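Local atomic coordinates of HicA3 Toxin (Yersinia pestis, PDB entry 4P78), a protein that acts as the toxin of the HicA3-HicB3 toxin-antitoxin pair, probably cleaving RNA as other HicA toxins do, and is bound here by its antitoxin HicB3. Residues A13-R18 / V29-P34; M1-I7 / P43-I49. All blocks are in the same frame, centred on the assembly; numbering follows the deposited sequence.

Interaction 1. Residues A13-R18 / V29-P34; sequences AGWQIR and VTLCKP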
ATOM      1  N   ALA C  13     -23.844 -21.650  -4.190  1.00 30.09           N
ATOM      2  CA  ALA C  13     -24.494 -20.748  -3.248  1.00 31.31           C
ATOM      3  C   ALA C  13     -25.534 -19.872  -3.937  1.00 33.71           C
ATOM      4  O   ALA C  13     -26.022 -18.900  -3.345  1.00 31.92           O
ATOM      5  CB  ALA C  13     -23.456 -19.880  -2.531  1.00 28.36           C
ATOM      6  N   GLY C  14     -25.865 -20.203  -5.185  1.00 27.92           N
ATOM      7  CA  GLY C  14     -26.946 -19.522  -5.883  1.00 29.82           C
ATOM      8  C   GLY C  14     -26.535 -18.388  -6.809  1.00 33.02           C
ATOM      9  O   GLY C  14     -27.390 -17.740  -7.417  1.00 33.30           O
ATOM     10  N   TRP C  15     -25.233 -18.143  -6.920  1.00 25.51           N
ATOM     11  CA  TRP C  15     -24.718 -17.130  -7.835  1.00 25.90           C
ATOM     12  C   TRP C  15     -24.621 -17.673  -9.259  1.00 27.75           C
ATOM     13  O   TRP C  15     -24.490 -18.879  -9.463  1.00 25.48           O
ATOM     14  CB  TRP C  15     -23.336 -16.635  -7.357  1.00 27.36           C
ATOM     15  CG  TRP C  15     -23.427 -15.879  -6.063  1.00 28.32           C
ATOM     16  CD1 TRP C  15     -23.513 -16.411  -4.803  1.00 26.81           C
ATOM     17  CD2 TRP C  15     -23.484 -14.452  -5.901  1.00 24.85           C
ATOM     18  NE1 TRP C  15     -23.622 -15.401  -3.871  1.00 27.24           N
ATOM     19  CE2 TRP C  15     -23.612 -14.191  -4.520  1.00 27.52           C
ATOM     20  CE3 TRP C  15     -23.441 -13.373  -6.790  1.00 25.27           C
ATOM     21  CZ2 TRP C  15     -23.679 -12.894  -4.006  1.00 29.42           C
ATOM     22  CZ3 TRP C  15     -23.515 -12.091  -6.285  1.00 27.43           C
ATOM     23  CH2 TRP C  15     -23.630 -11.859  -4.903  1.00 28.19           C
ATOM     24  N   GLN C  16     -24.677 -16.780 -10.244  1.00 27.11           N
ATOM     25  CA  GLN C  16     -24.527 -17.178 -11.642  1.00 31.49           C
ATOM     26  C   GLN C  16     -23.458 -16.335 -12.315  1.00 24.49           C
ATOM     27  O   GLN C  16     -23.343 -15.160 -12.021  1.00 26.32           O
ATOM     28  CB  GLN C  16     -25.850 -17.027 -12.397  1.00 29.31           C
ATOM     29  CG  GLN C  16     -26.952 -17.958 -11.900  1.00 39.16           C
ATOM     30  CD  GLN C  16     -28.346 -17.554 -12.384  1.00 42.22           C
ATOM     31  OE1 GLN C  16     -28.498 -16.735 -13.290  1.00 33.96           O
ATOM     32  NE2 GLN C  16     -29.373 -18.129 -11.760  1.00 44.86           N
ATOM     33  N   ILE C  17     -22.697 -16.936 -13.221  1.00 27.27           N
ATOM     34  CA  ILE C  17     -21.778 -16.198 -14.072  1.00 23.33           C
ATOM     35  C   ILE C  17     -22.565 -15.210 -14.908  1.00 28.88           C
ATOM     36  O   ILE C  17     -23.508 -15.578 -15.613  1.00 27.54           O
ATOM     37  CB  ILE C  17     -20.976 -17.119 -15.008  1.00 25.97           C
ATOM     38  CG1 ILE C  17     -20.109 -18.082 -14.193  1.00 27.76           C
ATOM     39  CG2 ILE C  17     -20.132 -16.269 -15.992  1.00 25.51           C
ATOM     40  CD1 ILE C  17     -19.478 -19.221 -14.997  1.00 28.16           C
ATOM     41  N   ARG C  18     -22.181 -13.947 -14.806  1.00 25.03           N
ATOM     42  CA  ARG C  18     -22.785 -12.896 -15.587  1.00 23.74           C
ATOM     43  C   ARG C  18     -22.019 -12.778 -16.909  1.00 23.86           C
ATOM     44  O   ARG C  18     -22.596 -12.775 -17.996  1.00 22.23           O
ATOM     45  CB  ARG C  18     -22.766 -11.593 -14.780  1.00 25.54           C
ATOM     46  CG  ARG C  18     -23.447 -10.418 -15.405  1.00 27.35           C
ATOM     47  CD  ARG C  18     -23.406  -9.200 -14.439  1.00 29.29           C
ATOM     48  NE  ARG C  18     -23.691  -7.955 -15.150  1.00 28.03           N
ATOM     49  CZ  ARG C  18     -22.768  -7.215 -15.746  1.00 29.90           C
ATOM     50  NH1 ARG C  18     -21.489  -7.580 -15.696  1.00 27.03           N
ATOM     51  NH2 ARG C  18     -23.116  -6.105 -16.378  1.00 35.00           N
ATOM     52  N   VAL C  29     -14.112 -12.123 -14.050  1.00 23.65           N
ATOM     53  CA  VAL C  29     -15.434 -12.711 -14.211  1.00 23.77           C
ATOM     54  C   VAL C  29     -16.376 -11.992 -13.227  1.00 24.45           C
ATOM     55  O   VAL C  29     -16.038 -11.831 -12.055  1.00 22.35           O
ATOM     56  CB  VAL C  29     -15.398 -14.243 -13.981  1.00 25.02           C
ATOM     57  CG1 VAL C  29     -16.802 -14.851 -13.951  1.00 22.05           C
ATOM     58  CG2 VAL C  29     -14.563 -14.925 -15.069  1.00 26.88           C
ATOM     59  N   THR C  30     -17.513 -11.502 -13.720  1.00 21.27           N
ATOM     60  CA  THR C  30     -18.552 -10.967 -12.840  1.00 22.02           C
ATOM     61  C   THR C  30     -19.662 -11.999 -12.609  1.00 23.40           C
ATOM     62  O   THR C  30     -19.991 -12.806 -13.492  1.00 22.88           O
ATOM     63  CB  THR C  30     -19.186  -9.654 -13.380  1.00 21.44           C
ATOM     64  OG1 THR C  30     -19.888  -9.880 -14.612  1.00 24.46           O
ATOM     65  CG2 THR C  30     -18.128  -8.572 -13.559  1.00 21.89           C
ATOM     66  N   LEU C  31     -20.215 -11.994 -11.407  1.00 22.88           N
ATOM     67  CA  LEU C  31     -21.325 -12.887 -11.094  1.00 24.44           C
ATOM     68  C   LEU C  31     -22.446 -12.091 -10.478  1.00 26.08           C
ATOM     69  O   LEU C  31     -22.215 -11.024  -9.909  1.00 25.34           O
ATOM     70  CB  LEU C  31     -20.903 -14.000 -10.140  1.00 21.72           C
ATOM     71  CG  LEU C  31     -19.763 -14.907 -10.620  1.00 24.47           C
ATOM     72  CD1 LEU C  31     -18.388 -14.430 -10.076  1.00 22.45           C
ATOM     73  CD2 LEU C  31     -20.069 -16.349 -10.225  1.00 21.55           C
ATOM     74  N   CYS C  32     -23.656 -12.622 -10.590  1.00 24.67           N
ATOM     75  CA  CYS C  32     -24.826 -12.028  -9.975  1.00 26.50           C
ATOM     76  C   CYS C  32     -25.676 -13.134  -9.373  1.00 30.27           C
ATOM     77  O   CYS C  32     -25.473 -14.312  -9.660  1.00 28.60           O
ATOM     78  CB  CYS C  32     -25.633 -11.234 -11.000  1.00 27.27           C
ATOM     79  SG  CYS C  32     -26.195 -12.229 -12.397  1.00 37.78           S
ATOM     80  N   LYS C  33     -26.636 -12.754  -8.544  1.00 32.77           N
ATOM     81  CA  LYS C  33     -27.492 -13.724  -7.883  1.00 30.53           C
ATOM     82  C   LYS C  33     -28.924 -13.228  -7.960  1.00 33.43           C
ATOM     83  O   LYS C  33     -29.208 -12.100  -7.563  1.00 33.53           O
ATOM     84  CB  LYS C  33     -27.052 -13.936  -6.427  1.00 31.96           C
ATOM     85  CG  LYS C  33     -27.866 -14.972  -5.663  1.00 34.47           C
ATOM     86  CD  LYS C  33     -27.269 -15.261  -4.283  1.00 33.44           C
ATOM     87  CE  LYS C  33     -28.042 -16.370  -3.584  1.00 36.03           C
ATOM     88  NZ  LYS C  33     -27.426 -16.762  -2.281  1.00 41.14           N
ATOM     89  N   PRO C  34     -29.828 -14.070  -8.494  1.00 37.88           N
ATOM     90  CA  PRO C  34     -31.227 -13.690  -8.732  1.00 36.11           C
ATOM     91  C   PRO C  34     -31.889 -13.184  -7.458  1.00 36.29           C
ATOM     92  O   PRO C  34     -31.738 -13.813  -6.412  1.00 34.28           O
ATOM     93  CB  PRO C  34     -31.872 -14.998  -9.208  1.00 38.74           C
ATOM     94  CG  PRO C  34     -30.750 -15.802  -9.734  1.00 35.09           C
ATOM     95  CD  PRO C  34     -29.571 -15.471  -8.874  1.00 31.94           C
TER
HETATM   96  O   HOH W   1     -25.347 -15.466  -0.913  1.00 40.05           O

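Interaction 2. Residues M1-I7 / P43-I49; sequences MESGELI and PYPRKDI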
ATOM      1  N   MET C   1      -6.877 -23.584  -3.949  1.00 31.82           N
ATOM      2  CA  MET C   1      -8.070 -23.465  -4.780  1.00 30.98           C
ATOM      3  C   MET C   1      -7.837 -22.559  -5.990  1.00 33.41           C
ATOM      4  O   MET C   1      -7.161 -21.531  -5.881  1.00 29.90           O
ATOM      5  CB  MET C   1      -9.244 -22.941  -3.956  1.00 33.35           C
ATOM      6  CG  MET C   1     -10.555 -22.904  -4.719  1.00 32.11           C
ATOM      7  SD  MET C   1     -11.910 -22.288  -3.720  1.00 33.47           S
ATOM      8  CE  MET C   1     -11.675 -23.218  -2.204  1.00 28.46           C
ATOM      9  N   GLU C   2      -8.399 -22.949  -7.137  1.00 28.90           N
ATOM     10  CA  GLU C   2      -8.316 -22.159  -8.362  1.00 29.58           C
ATOM     11  C   GLU C   2      -9.584 -21.362  -8.600  1.00 28.80           C
ATOM     12  O   GLU C   2     -10.602 -21.612  -7.961  1.00 30.00           O
ATOM     13  CB  GLU C   2      -8.079 -23.052  -9.579  1.00 31.41           C
ATOM     14  CG  GLU C   2      -6.940 -24.023  -9.472  1.00 37.76           C
ATOM     15  CD  GLU C   2      -6.882 -24.928 -10.685  1.00 44.04           C
ATOM     16  OE1 GLU C   2      -7.957 -25.407 -11.124  1.00 44.67           O
ATOM     17  OE2 GLU C   2      -5.766 -25.143 -11.210  1.00 49.33           O
ATOM     18  N   SER C   3      -9.514 -20.430  -9.551  1.00 27.55           N
ATOM     19  CA  SER C   3     -10.647 -19.595  -9.924  1.00 27.31           C
ATOM     20  C   SER C   3     -11.872 -20.427 -10.239  1.00 30.06           C
ATOM     21  O   SER C   3     -12.982 -20.106  -9.800  1.00 30.32           O
ATOM     22  CB  SER C   3     -10.306 -18.721 -11.132  1.00 29.68           C
ATOM     23  OG  SER C   3      -9.440 -17.667 -10.768  1.00 33.73           O
ATOM     24  N   GLY C   4     -11.654 -21.507 -10.985  1.00 28.07           N
ATOM     25  CA  GLY C   4     -12.727 -22.367 -11.444  1.00 27.79           C
ATOM     26  C   GLY C   4     -13.483 -23.014 -10.312  1.00 29.47           C
ATOM     27  O   GLY C   4     -14.715 -23.053 -10.332  1.00 30.67           O
ATOM     28  N   GLU C   5     -12.760 -23.520  -9.318  1.00 27.22           N
ATOM     29  CA  GLU C   5     -13.420 -24.129  -8.170  1.00 30.24           C
ATOM     30  C   GLU C   5     -14.180 -23.085  -7.326  1.00 31.04           C
ATOM     31  O   GLU C   5     -15.264 -23.374  -6.807  1.00 33.17           O
ATOM     32  CB  GLU C   5     -12.422 -24.875  -7.288  1.00 28.54           C
ATOM     33  CG  GLU C   5     -13.115 -25.668  -6.188  1.00 35.53           C
ATOM     34  CD  GLU C   5     -12.153 -26.291  -5.200  1.00 43.22           C
ATOM     35  OE1 GLU C   5     -10.989 -26.550  -5.577  1.00 44.64           O
ATOM     36  OE2 GLU C   5     -12.569 -26.525  -4.043  1.00 47.53           O
ATOM     37  N   LEU C   6     -13.626 -21.879  -7.201  1.00 27.44           N
ATOM     38  CA  LEU C   6     -14.301 -20.804  -6.463  1.00 26.13           C
ATOM     39  C   LEU C   6     -15.623 -20.428  -7.133  1.00 24.86           C
ATOM     40  O   LEU C   6     -16.647 -20.293  -6.469  1.00 22.83           O
ATOM     41  CB  LEU C   6     -13.396 -19.563  -6.346  1.00 25.20           C
ATOM     42  CG  LEU C   6     -14.060 -18.301  -5.763  1.00 27.43           C
ATOM     43  CD1 LEU C   6     -14.751 -18.609  -4.443  1.00 20.66           C
ATOM     44  CD2 LEU C   6     -13.029 -17.169  -5.586  1.00 25.37           C
ATOM     45  N   ILE C   7     -15.589 -20.265  -8.452  1.00 24.40           N
ATOM     46  CA  ILE C   7     -16.791 -19.982  -9.241  1.00 28.05           C
ATOM     47  C   ILE C   7     -17.865 -21.068  -9.049  1.00 28.16           C
ATOM     48  O   ILE C   7     -19.048 -20.766  -8.863  1.00 26.16           O
ATOM     49  CB  ILE C   7     -16.442 -19.838 -10.746  1.00 29.81           C
ATOM     50  CG1 ILE C   7     -15.596 -18.579 -10.983  1.00 25.60           C
ATOM     51  CG2 ILE C   7     -17.705 -19.826 -11.609  1.00 29.82           C
ATOM     52  CD1 ILE C   7     -15.218 -18.354 -12.436  1.00 28.53           C
ATOM     53  N   PRO C  43     -10.941 -11.862 -10.038  1.00 22.56           N
ATOM     54  CA  PRO C  43      -9.810 -12.016 -10.960  1.00 23.47           C
ATOM     55  C   PRO C  43      -9.836 -13.411 -11.588  1.00 24.65           C
ATOM     56  O   PRO C  43     -10.173 -14.372 -10.899  1.00 24.44           O
ATOM     57  CB  PRO C  43      -8.582 -11.850 -10.059  1.00 20.10           C
ATOM     58  CG  PRO C  43      -9.049 -12.294  -8.706  1.00 24.22           C
ATOM     59  CD  PRO C  43     -10.524 -11.905  -8.623  1.00 21.38           C
ATOM     60  N   TYR C  44      -9.476 -13.537 -12.859  1.00 26.52           N
ATOM     61  CA  TYR C  44      -9.553 -14.844 -13.513  1.00 25.28           C
ATOM     62  C   TYR C  44      -8.607 -14.887 -14.714  1.00 25.43           C
ATOM     63  O   TYR C  44      -8.479 -13.903 -15.445  1.00 27.35           O
ATOM     64  CB  TYR C  44     -11.021 -15.138 -13.917  1.00 28.71           C
ATOM     65  CG  TYR C  44     -11.221 -16.240 -14.949  1.00 27.26           C
ATOM     66  CD1 TYR C  44     -11.469 -17.553 -14.565  1.00 24.94           C
ATOM     67  CD2 TYR C  44     -11.169 -15.954 -16.306  1.00 27.90           C
ATOM     68  CE1 TYR C  44     -11.647 -18.550 -15.506  1.00 25.98           C
ATOM     69  CE2 TYR C  44     -11.343 -16.938 -17.254  1.00 28.02           C
ATOM     70  CZ  TYR C  44     -11.579 -18.229 -16.852  1.00 26.51           C
ATOM     71  OH  TYR C  44     -11.744 -19.187 -17.808  1.00 25.98           O
ATOM     72  N   PRO C  45      -7.923 -16.021 -14.916  1.00 26.33           N
ATOM     73  CA  PRO C  45      -7.919 -17.218 -14.069  1.00 26.58           C
ATOM     74  C   PRO C  45      -6.752 -17.228 -13.074  1.00 29.44           C
ATOM     75  O   PRO C  45      -5.684 -16.701 -13.381  1.00 34.01           O
ATOM     76  CB  PRO C  45      -7.775 -18.344 -15.090  1.00 28.57           C
ATOM     77  CG  PRO C  45      -6.882 -17.726 -16.163  1.00 26.02           C
ATOM     78  CD  PRO C  45      -7.200 -16.246 -16.184  1.00 27.99           C
ATOM     79  N   ARG C  46      -6.952 -17.814 -11.900  1.00 25.34           N
ATOM     80  CA  ARG C  46      -5.908 -17.870 -10.884  1.00 27.82           C
ATOM     81  C   ARG C  46      -5.680 -19.317 -10.469  1.00 28.51           C
ATOM     82  O   ARG C  46      -6.640 -20.068 -10.302  1.00 26.37           O
ATOM     83  CB  ARG C  46      -6.292 -17.031  -9.651  1.00 25.75           C
ATOM     84  CG  ARG C  46      -6.740 -15.614  -9.957  1.00 27.40           C
ATOM     85  CD  ARG C  46      -5.657 -14.856 -10.711  1.00 32.18           C
ATOM     86  NE  ARG C  46      -4.454 -14.681  -9.906  1.00 30.94           N
ATOM     87  CZ  ARG C  46      -3.317 -14.174 -10.370  1.00 32.94           C
ATOM     88  NH1 ARG C  46      -3.222 -13.808 -11.641  1.00 35.15           N
ATOM     89  NH2 ARG C  46      -2.275 -14.040  -9.566  1.00 28.14           N
ATOM     90  N   LYS C  47      -4.420 -19.702 -10.274  1.00 31.59           N
ATOM     91  CA  LYS C  47      -4.092 -21.067  -9.862  1.00 31.73           C
ATOM     92  C   LYS C  47      -4.156 -21.240  -8.346  1.00 31.58           C
ATOM     93  O   LYS C  47      -4.160 -22.358  -7.837  1.00 29.33           O
ATOM     94  CB  LYS C  47      -2.695 -21.459 -10.355  1.00 31.46           C
ATOM     95  CG  LYS C  47      -2.485 -21.283 -11.849  1.00 36.85           C
ATOM     96  CD  LYS C  47      -1.371 -20.272 -12.112  1.00 53.52           C
ATOM     97  CE  LYS C  47      -0.561 -20.613 -13.359  1.00 60.19           C
ATOM     98  NZ  LYS C  47       0.392 -19.509 -13.711  1.00 58.73           N
ATOM     99  N   ASP C  48      -4.185 -20.125  -7.629  1.00 29.84           N
ATOM    100  CA  ASP C  48      -4.179 -20.143  -6.170  1.00 29.29           C
ATOM    101  C   ASP C  48      -4.900 -18.905  -5.672  1.00 26.01           C
ATOM    102  O   ASP C  48      -4.807 -17.838  -6.277  1.00 25.50           O
ATOM    103  CB  ASP C  48      -2.744 -20.187  -5.614  1.00 31.52           C
ATOM    104  CG  ASP C  48      -2.705 -20.409  -4.102  1.00 34.99           C
ATOM    105  OD1 ASP C  48      -3.370 -21.347  -3.611  1.00 35.62           O
ATOM    106  OD2 ASP C  48      -2.017 -19.644  -3.394  1.00 36.47           O
ATOM    107  N   ILE C  49      -5.621 -19.054  -4.568  1.00 27.71           N
ATOM    108  CA  ILE C  49      -6.410 -17.972  -4.002  1.00 24.06           C
ATOM    109  C   ILE C  49      -6.168 -17.944  -2.503  1.00 26.88           C
ATOM    110  O   ILE C  49      -6.115 -18.992  -1.870  1.00 29.90           O
ATOM    111  CB  ILE C  49      -7.902 -18.159  -4.317  1.00 27.58           C
ATOM    112  CG1 ILE C  49      -8.120 -18.119  -5.830  1.00 24.12           C
ATOM    113  CG2 ILE C  49      -8.752 -17.092  -3.624  1.00 23.87           C
ATOM    114  CD1 ILE C  49      -9.485 -18.579  -6.240  1.00 29.09           C
TER
HETATM  115  O   HOH W   2      -6.507 -21.648  -1.714  1.00 33.65           O

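Interaction 1. Residues A13-R18 / V29-P34
Side chains dress a short antiparallel pairing in this beta hairpin, held by Gln-16 N to Cys-32 O (2.7 Å), Cys-32 N to Gln-16 O (2.9 Å) and Arg-18 N to Thr-30 O (2.8 Å). Gly-14, at positive phi (97°), is the C-prime residue of a Schellman motif that ends helix 3-12; at these angles a CB would jam against the preceding carbonyl, and it would also clash with Lys-33 CE. Lys-33 runs past fully extended, all four chi angles t, so that NZ donates a hydrogen bond to Ala-13 O (2.8 Å). Trp-15, chi1 m, turns a ring face to Lys-33: CB sits 3.7 Å from the six-membered ring centroid, 16° off the normal, a CH-pi contact. Gln-16 NE2 lies 3.4 Å from Pro-34 CG. Arg-18, t at chi1 to chi3, donates from NH1 to Thr-30 OG1 (3.0 Å), while its NE forms a salt bridge with Glu-52 of the HicB3 antitoxin chain. Ile-17 CG1 meets Leu-31 CD2 at 4.3 Å. Beyond the hairpin, Trp-15 packs on Leu-10 of helix 3-12 and Ile-17 on Ile-7, and strand 27-33 is hydrogen-bonded to strand 36-44, Val-29 with Leu-42 and Leu-31 with Ile-40.

Interaction 2. Residues M1-I7 / P43-I49
This contact holds the N-terminal turn of helix 3-12 against the segment that follows strand 36-44 and leads to helix 51-61. Ser-3 is its hub. Its backbone N donates to Arg-46 O (3.0 Å, 159°), and Arg-46 N returns a bond to Ser-3 OG (2.7 Å, 135°); a weak one runs from Ser-3 OG to Pro-43 O at 3.4 Å. Glu-2 is the N-cap, its O taking the i to i+4 bond from Leu-6 N (3.1 Å). The Ser-3 amide just after it has no helix carbonyl before it, and Arg-46 O accepts instead. In the alpha-beta-beta-beta-alpha fold of HicA, this joins the opening helix to the connection before the closing one. A cis peptide joins Tyr-44 to Pro-45. Apolar pairs are Leu-6 CD2 with Ile-49 CD1 (3.9 Å) and Ile-7 CD1 with Tyr-44 CD1 (4.4 Å); Ser-3 CB lies at the Tyr-44 ring edge, 3.8 Å from its CD1. Water 2 bridges Met-1 N (3.0 Å) and Ile-49 O (2.7 Å). Asp-48 OD2 accepts from Val-11 N of the HicB3 antitoxin chain.

How the interactions relate
Both contacts are partly buried, and their centres lie 15 Å apart on opposite sides of the chain's centre. Interaction 1, nested within the loop that interaction 2 closes, buries more surface, 650 against 419 Å². It joins strands 16-22 and 27-33, largely by regular strand pairing; interaction 2 joins the start of helix 3-12 to the end of strand 36-44 and beyond, relying on one serine and loop backbone. Both reach the same sheet, where strands 27-33 and 36-44 are neighbours, and they meet in packing: Val-29 CG2 lies 3.6 Å from Tyr-44 CG, Ile-17 CD1 3.9 Å from Ile-7 CG2. The HicB3 chain reaches two residues of interaction 1 but five of interaction 2.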